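Local structure of alginate lyase (Bacteroides ovatus, 3NNB) at residues 43-48 with 128-133; 59-64 with 139-144. The protein probably cleaves the glycosidic bonds of the polysaccharide alginate by beta-elimination, as polysaccharide lyases do. All blocks are in the same frame, centred on the assembly; numbering follows the deposited sequence. Where two conformers were deposited one is given.

Contact 1: 43-48 with 128-133; sequences MTPPSV and VDFLNV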
loop_
_atom_site.group_PDB
_atom_site.type_symbol
_atom_site.label_atom_id
_atom_site.label_comp_id
_atom_site.label_asym_id
_atom_site.label_seq_id
_atom_site.Cartn_x
_atom_site.Cartn_y
_atom_site.Cartn_z
HETATM N N MSE A 43 -7.760 -20.377 5.102
HETATM C CA MSE A 43 -6.296 -20.182 5.145
HETATM C C MSE A 43 -5.774 -20.320 6.574
HETATM O O MSE A 43 -6.349 -19.786 7.517
HETATM C CB MSE A 43 -5.897 -18.816 4.570
HETATM C CG MSE A 43 -4.381 -18.555 4.620
HETATM SE SE MSE A 43 -3.883 -16.790 3.952
HETATM C CE MSE A 43 -4.009 -17.118 2.053
ATOM N N THR A 44 -4.664 -21.051 6.731
ATOM C CA THR A 44 -3.994 -21.119 8.030
ATOM C C THR A 44 -3.204 -19.809 8.197
ATOM O O THR A 44 -2.397 -19.467 7.314
ATOM C CB THR A 44 -3.006 -22.302 8.103
ATOM O OG1 THR A 44 -3.737 -23.517 7.911
ATOM C CG2 THR A 44 -2.281 -22.330 9.446
ATOM N N PRO A 45 -3.434 -19.068 9.298
ATOM C CA PRO A 45 -2.678 -17.812 9.465
ATOM C C PRO A 45 -1.168 -18.075 9.481
ATOM O O PRO A 45 -0.705 -18.933 10.256
ATOM C CB PRO A 45 -3.159 -17.270 10.793
ATOM C CG PRO A 45 -4.592 -17.777 10.905
ATOM C CD PRO A 45 -4.514 -19.181 10.309
ATOM N N PRO A 46 -0.422 -17.402 8.598
ATOM C CA PRO A 46 1.034 -17.540 8.612
ATOM C C PRO A 46 1.692 -16.655 9.680
ATOM O O PRO A 46 1.036 -15.866 10.350
ATOM C CB PRO A 46 1.427 -17.054 7.220
ATOM C CG PRO A 46 0.467 -15.922 6.979
ATOM C CD PRO A 46 -0.847 -16.388 7.603
ATOM N N SER A 47 3.009 -16.749 9.782
ATOM C CA SER A 47 3.789 -15.905 10.682
ATOM C C SER A 47 5.216 -15.824 10.206
ATOM O O SER A 47 5.649 -16.601 9.346
ATOM C CB SER A 47 3.769 -16.407 12.123
ATOM O OG SER A 47 4.686 -17.494 12.334
ATOM N N VAL A 48 5.964 -14.888 10.811
ATOM C CA VAL A 48 7.388 -14.785 10.552
ATOM C C VAL A 48 8.183 -16.034 11.035
ATOM O O VAL A 48 9.355 -16.167 10.719
ATOM C CB VAL A 48 8.012 -13.523 11.180
ATOM C CG1 VAL A 48 7.372 -12.246 10.549
ATOM C CG2 VAL A 48 7.948 -13.544 12.756
ATOM N N VAL A 128 -9.230 -11.531 13.374
ATOM C CA VAL A 128 -8.553 -11.404 14.678
ATOM C C VAL A 128 -7.566 -12.575 14.885
ATOM O O VAL A 128 -6.516 -12.368 15.485
ATOM C CB VAL A 128 -9.607 -11.221 15.826
ATOM C CG1 VAL A 128 -8.971 -11.286 17.208
ATOM C CG2 VAL A 128 -10.288 -9.867 15.659
ATOM N N ASP A 129 -7.893 -13.776 14.371
ATOM C CA ASP A 129 -6.987 -14.934 14.441
ATOM C C ASP A 129 -5.716 -14.625 13.645
ATOM O O ASP A 129 -4.624 -14.761 14.183
ATOM C CB ASP A 129 -7.725 -16.168 13.936
ATOM C CG ASP A 129 -6.974 -17.465 14.100
ATOM O OD1 ASP A 129 -6.001 -17.581 14.862
ATOM O OD2 ASP A 129 -7.491 -18.429 13.480
ATOM N N PHE A 130 -5.851 -14.140 12.404
ATOM C CA PHE A 130 -4.673 -13.699 11.648
ATOM C C PHE A 130 -3.857 -12.663 12.419
ATOM O O PHE A 130 -2.658 -12.737 12.459
ATOM C CB PHE A 130 -5.068 -13.044 10.323
ATOM C CG PHE A 130 -5.347 -14.019 9.194
ATOM C CD1 PHE A 130 -4.281 -14.488 8.416
ATOM C CD2 PHE A 130 -6.659 -14.381 8.820
ATOM C CE1 PHE A 130 -4.501 -15.342 7.362
ATOM C CE2 PHE A 130 -6.885 -15.250 7.760
ATOM C CZ PHE A 130 -5.801 -15.746 7.044
ATOM N N LEU A 131 -4.522 -11.659 12.973
ATOM C CA LEU A 131 -3.815 -10.577 13.678
ATOM C C LEU A 131 -3.109 -11.078 14.955
ATOM O O LEU A 131 -2.001 -10.630 15.269
ATOM C CB LEU A 131 -4.790 -9.498 14.052
ATOM C CG LEU A 131 -5.345 -8.661 12.918
ATOM C CD1 LEU A 131 -6.503 -7.721 13.410
ATOM C CD2 LEU A 131 -4.248 -7.859 12.118
ATOM N N ASN A 132 -3.778 -11.952 15.713
ATOM C CA ASN A 132 -3.149 -12.574 16.899
ATOM C C ASN A 132 -1.875 -13.303 16.509
ATOM O O ASN A 132 -0.800 -13.095 17.103
ATOM C CB ASN A 132 -4.094 -13.596 17.589
ATOM C CG ASN A 132 -5.174 -12.937 18.410
ATOM O OD1 ASN A 132 -4.986 -11.851 18.923
ATOM N ND2 ASN A 132 -6.287 -13.634 18.602
ATOM N N VAL A 133 -1.991 -14.139 15.492
ATOM C CA VAL A 133 -0.860 -14.968 15.075
ATOM C C VAL A 133 0.282 -14.080 14.569
ATOM O O VAL A 133 1.445 -14.280 14.915
ATOM C CB VAL A 133 -1.267 -16.008 14.044
ATOM C CG1 VAL A 133 -0.021 -16.718 13.484
ATOM C CG2 VAL A 133 -2.255 -17.019 14.695
HETATM O O HOH W 1 -1.408 -14.368 10.362
#

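Contact 2: 59-64 with 139-144; sequences DKHDYM and KTKMNP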
loop_
_atom_site.group_PDB
_atom_site.type_symbol
_atom_site.label_atom_id
_atom_site.label_comp_id
_atom_site.label_asym_id
_atom_site.label_seq_id
_atom_site.Cartn_x
_atom_site.Cartn_y
_atom_site.Cartn_z
ATOM N N ASP A 59 17.132 -13.767 15.738
ATOM C CA ASP A 59 15.764 -13.826 16.259
ATOM C C ASP A 59 14.801 -13.991 15.096
ATOM O O ASP A 59 14.654 -13.084 14.267
ATOM C CB ASP A 59 15.452 -12.529 17.040
ATOM C CG ASP A 59 14.122 -12.566 17.752
ATOM O OD1 ASP A 59 13.371 -13.568 17.634
ATOM O OD2 ASP A 59 13.863 -11.566 18.472
ATOM N N LYS A 60 14.150 -15.155 15.044
ATOM C CA LYS A 60 13.207 -15.512 13.989
ATOM C C LYS A 60 12.008 -14.558 13.984
ATOM O O LYS A 60 11.336 -14.390 12.972
ATOM C CB LYS A 60 12.741 -16.970 14.187
ATOM C CG LYS A 60 11.736 -17.509 13.163
ATOM C CD LYS A 60 12.392 -18.095 11.943
ATOM C CE LYS A 60 13.127 -19.370 12.251
ATOM N NZ LYS A 60 13.880 -19.845 11.046
ATOM N N HIS A 61 11.744 -13.923 15.124
ATOM C CA HIS A 61 10.628 -12.977 15.227
ATOM C C HIS A 61 10.904 -11.661 14.496
ATOM O O HIS A 61 10.000 -10.843 14.315
ATOM C CB HIS A 61 10.295 -12.679 16.680
ATOM C CG HIS A 61 9.727 -13.831 17.425
ATOM N ND1 HIS A 61 8.364 -14.010 17.563
ATOM C CD2 HIS A 61 10.324 -14.820 18.141
ATOM C CE1 HIS A 61 8.151 -15.079 18.324
ATOM N NE2 HIS A 61 9.321 -15.600 18.675
ATOM N N ASP A 62 12.157 -11.426 14.097
ATOM C CA ASP A 62 12.458 -10.333 13.221
ATOM C C ASP A 62 12.046 -10.626 11.779
ATOM O O ASP A 62 12.458 -11.627 11.171
ATOM C CB ASP A 62 13.942 -9.963 13.265
ATOM C CG ASP A 62 14.371 -9.332 14.597
ATOM O OD1 ASP A 62 13.516 -8.916 15.411
ATOM O OD2 ASP A 62 15.606 -9.230 14.787
ATOM N N TYR A 63 11.267 -9.694 11.225
ATOM C CA TYR A 63 10.906 -9.722 9.821
ATOM C C TYR A 63 12.151 -9.726 8.940
ATOM O O TYR A 63 13.069 -8.962 9.174
ATOM C CB TYR A 63 9.996 -8.534 9.461
ATOM C CG TYR A 63 9.577 -8.477 8.010
ATOM C CD1 TYR A 63 8.489 -9.186 7.530
ATOM C CD2 TYR A 63 10.282 -7.696 7.136
ATOM C CE1 TYR A 63 8.115 -9.104 6.210
ATOM C CE2 TYR A 63 9.919 -7.607 5.787
ATOM C CZ TYR A 63 8.840 -8.311 5.333
ATOM O OH TYR A 63 8.478 -8.220 4.001
HETATM N N MSE A 64 12.143 -10.585 7.938
HETATM C CA MSE A 64 13.235 -10.660 6.982
HETATM C C MSE A 64 12.647 -10.836 5.628
HETATM O O MSE A 64 11.820 -11.742 5.404
HETATM C CB MSE A 64 14.179 -11.839 7.315
HETATM C CG MSE A 64 15.431 -11.832 6.439
HETATM SE SE MSE A 64 16.463 -13.442 6.761
HETATM C CE MSE A 64 17.830 -13.138 5.368
ATOM N N LYS A 139 4.454 -16.617 20.775
ATOM C CA LYS A 139 5.147 -17.687 20.079
ATOM C C LYS A 139 5.449 -17.340 18.631
ATOM O O LYS A 139 6.347 -17.930 18.036
ATOM C CB LYS A 139 4.353 -19.007 20.151
ATOM C CG LYS A 139 4.412 -19.665 21.547
ATOM C CD LYS A 139 3.749 -21.051 21.514
ATOM C CE LYS A 139 3.264 -21.514 22.892
ATOM N NZ LYS A 139 2.495 -22.817 22.793
ATOM N N THR A 140 4.660 -16.451 18.037
ATOM C CA THR A 140 4.704 -16.290 16.580
ATOM C C THR A 140 4.822 -14.820 16.095
ATOM O O THR A 140 4.994 -14.571 14.900
ATOM C CB THR A 140 3.482 -16.885 15.883
ATOM O OG1 THR A 140 2.273 -16.327 16.428
ATOM C CG2 THR A 140 3.479 -18.418 15.970
ATOM N N LYS A 141 4.791 -13.853 17.001
ATOM C CA LYS A 141 4.616 -12.479 16.557
ATOM C C LYS A 141 5.844 -11.875 15.864
ATOM O O LYS A 141 6.994 -12.229 16.125
ATOM C CB LYS A 141 4.240 -11.569 17.699
ATOM C CG LYS A 141 5.335 -11.380 18.717
ATOM C CD LYS A 141 4.876 -10.461 19.816
ATOM C CE LYS A 141 5.900 -10.347 20.910
ATOM N NZ LYS A 141 5.258 -9.687 22.092
HETATM N N MSE A 142 5.541 -10.951 14.969
HETATM C CA MSE A 142 6.561 -10.152 14.297
HETATM C C MSE A 142 6.958 -8.974 15.189
HETATM O O MSE A 142 6.109 -8.242 15.650
HETATM C CB MSE A 142 6.058 -9.643 12.955
HETATM C CG MSE A 142 7.020 -8.729 12.243
HETATM SE SE MSE A 142 6.337 -8.066 10.557
HETATM C CE MSE A 142 7.319 -6.398 10.484
ATOM N N ASN A 143 8.254 -8.799 15.429
ATOM C CA ASN A 143 8.738 -7.600 16.135
ATOM C C ASN A 143 8.432 -6.334 15.345
ATOM O O ASN A 143 8.453 -6.350 14.110
ATOM C CB ASN A 143 10.205 -7.736 16.489
ATOM C CG ASN A 143 10.466 -8.860 17.447
ATOM O OD1 ASN A 143 9.628 -9.159 18.302
ATOM N ND2 ASN A 143 11.639 -9.494 17.321
ATOM N N PRO A 144 8.165 -5.218 16.042
ATOM C CA PRO A 144 7.727 -4.012 15.337
ATOM C C PRO A 144 8.896 -3.152 14.807
ATOM O O PRO A 144 9.114 -2.025 15.261
ATOM C CB PRO A 144 6.897 -3.267 16.398
ATOM C CG PRO A 144 7.538 -3.668 17.654
ATOM C CD PRO A 144 7.929 -5.104 17.499
HETATM O O HOH W 2 10.594 -7.437 12.811
#

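Contact 1: 43-48 with 128-133
Pro-45 sets its CG over the centre of the Phe-130 ring, and round this CH-pi contact the loop 43-48 packs on helix 121-136, part of the alpha-helical toroid expected of an alginate lyase in the six-hairpin clan. Pro-45 CG lies 4.2 Å from the centroid of the Phe-130 ring and 11° off the ring normal. Proline suits the place: its stiff ring offers C-H groups to the aromatic face, and neither Pro-45 nor Pro-46 brings an N-H that would need a partner.

At the edge of the ring Pro-46 CD comes to Phe-130 CE1 at 3.8 Å. The selenomethionine Met-43, in one of its two conformers, also has its SE at this edge, in a Met-aromatic contact, the two side chains crossing at about a right angle. Phe-130 also packs on Ala-107, Val-108 and Leu-111, which wedges it between helix 98-118 and the loop 43-48; an alanine here would probably open a gap between those two and leave Pro-45 CG and Pro-46 CD without their aromatic partner.

The loose side is at Asp-129, which is partly exposed: its OD2 merely passes Pro-45 CG at 3.9 Å, and no hydrogen bond across the contact holds the carboxylate. Deeper in, a water donates to both Pro-46 O and Phe-130 O, the segments sharing no direct hydrogen bond. Val-133 completes the packing with a compact branched surface: with CG1 anti to its backbone N (chi1 172°), that methyl lies 3.4 Å from Pro-46 O.

Contact 2: 59-64 with 139-144
Asp-59 and Asn-143 reach toward each other tip to tip, Asn-143 ND2 donating to Asp-59 OD2 over a long, bent 3.3 Å, from above the carboxylate plane. The other oxygen, OD1, accepts from His-61 N and closes an Asx turn, while the backbone makes a type I turn from Asp-59 to Asp-62; aspartate suits a corner where it can serve both.

His-61 makes two hydrogen bonds to the loop 139-144. His-61 ND1 donates to Lys-141 O at 2.7 Å, nearly in the ring plane and on a lone pair of that oxygen. His-61 O accepts from Asn-143 N at 2.9 Å.

Asp-62 OD1 takes the shorter, straighter bond from Asn-143 ND2, at 2.7 Å and 173°. The amide nitrogen is thus gripped by two carboxylates, which probably fixes the flip of the amide; Ser-57 and His-145 in turn hold Asp-62.

Tyr-63 brings its CB to 3.6 Å from Met-142 CE, and SE of this selenomethionine lies obliquely to the ring, whose OH bonds Asp-167. Tyr-63 N reaches Asn-143 O through a water. With Asn-143 bonded to His-61 directly and to Tyr-63 through water, the pairing resembles a parallel beta bridge in which a water replaces the second bond, just ahead of the parallel strands 64-66 and 148-151.

In the fold
Both contacts fasten the long loop between helix 27-41 and strand 64-66 to the chain around the end of helix 121-136, and both lie partly buried toward the periphery. In contact 1 the loop meets the helix itself, where backbone groups are largely engaged, so apolar packing dominates. Contact 2 joins two irregular segments whose backbones need outside partners, and hydrogen bonds from side chains and main chain prevail. A bridging water occurs in each. The two meet directly: Thr-140 OG1 is probably hydrogen-bonded to Val-133 O at 2.7 Å, and Val-48 packs against His-61. Side chains of helix 98-118 touch both, at Phe-130 in contact 1 and at Tyr-63 and Met-142 in contact 2.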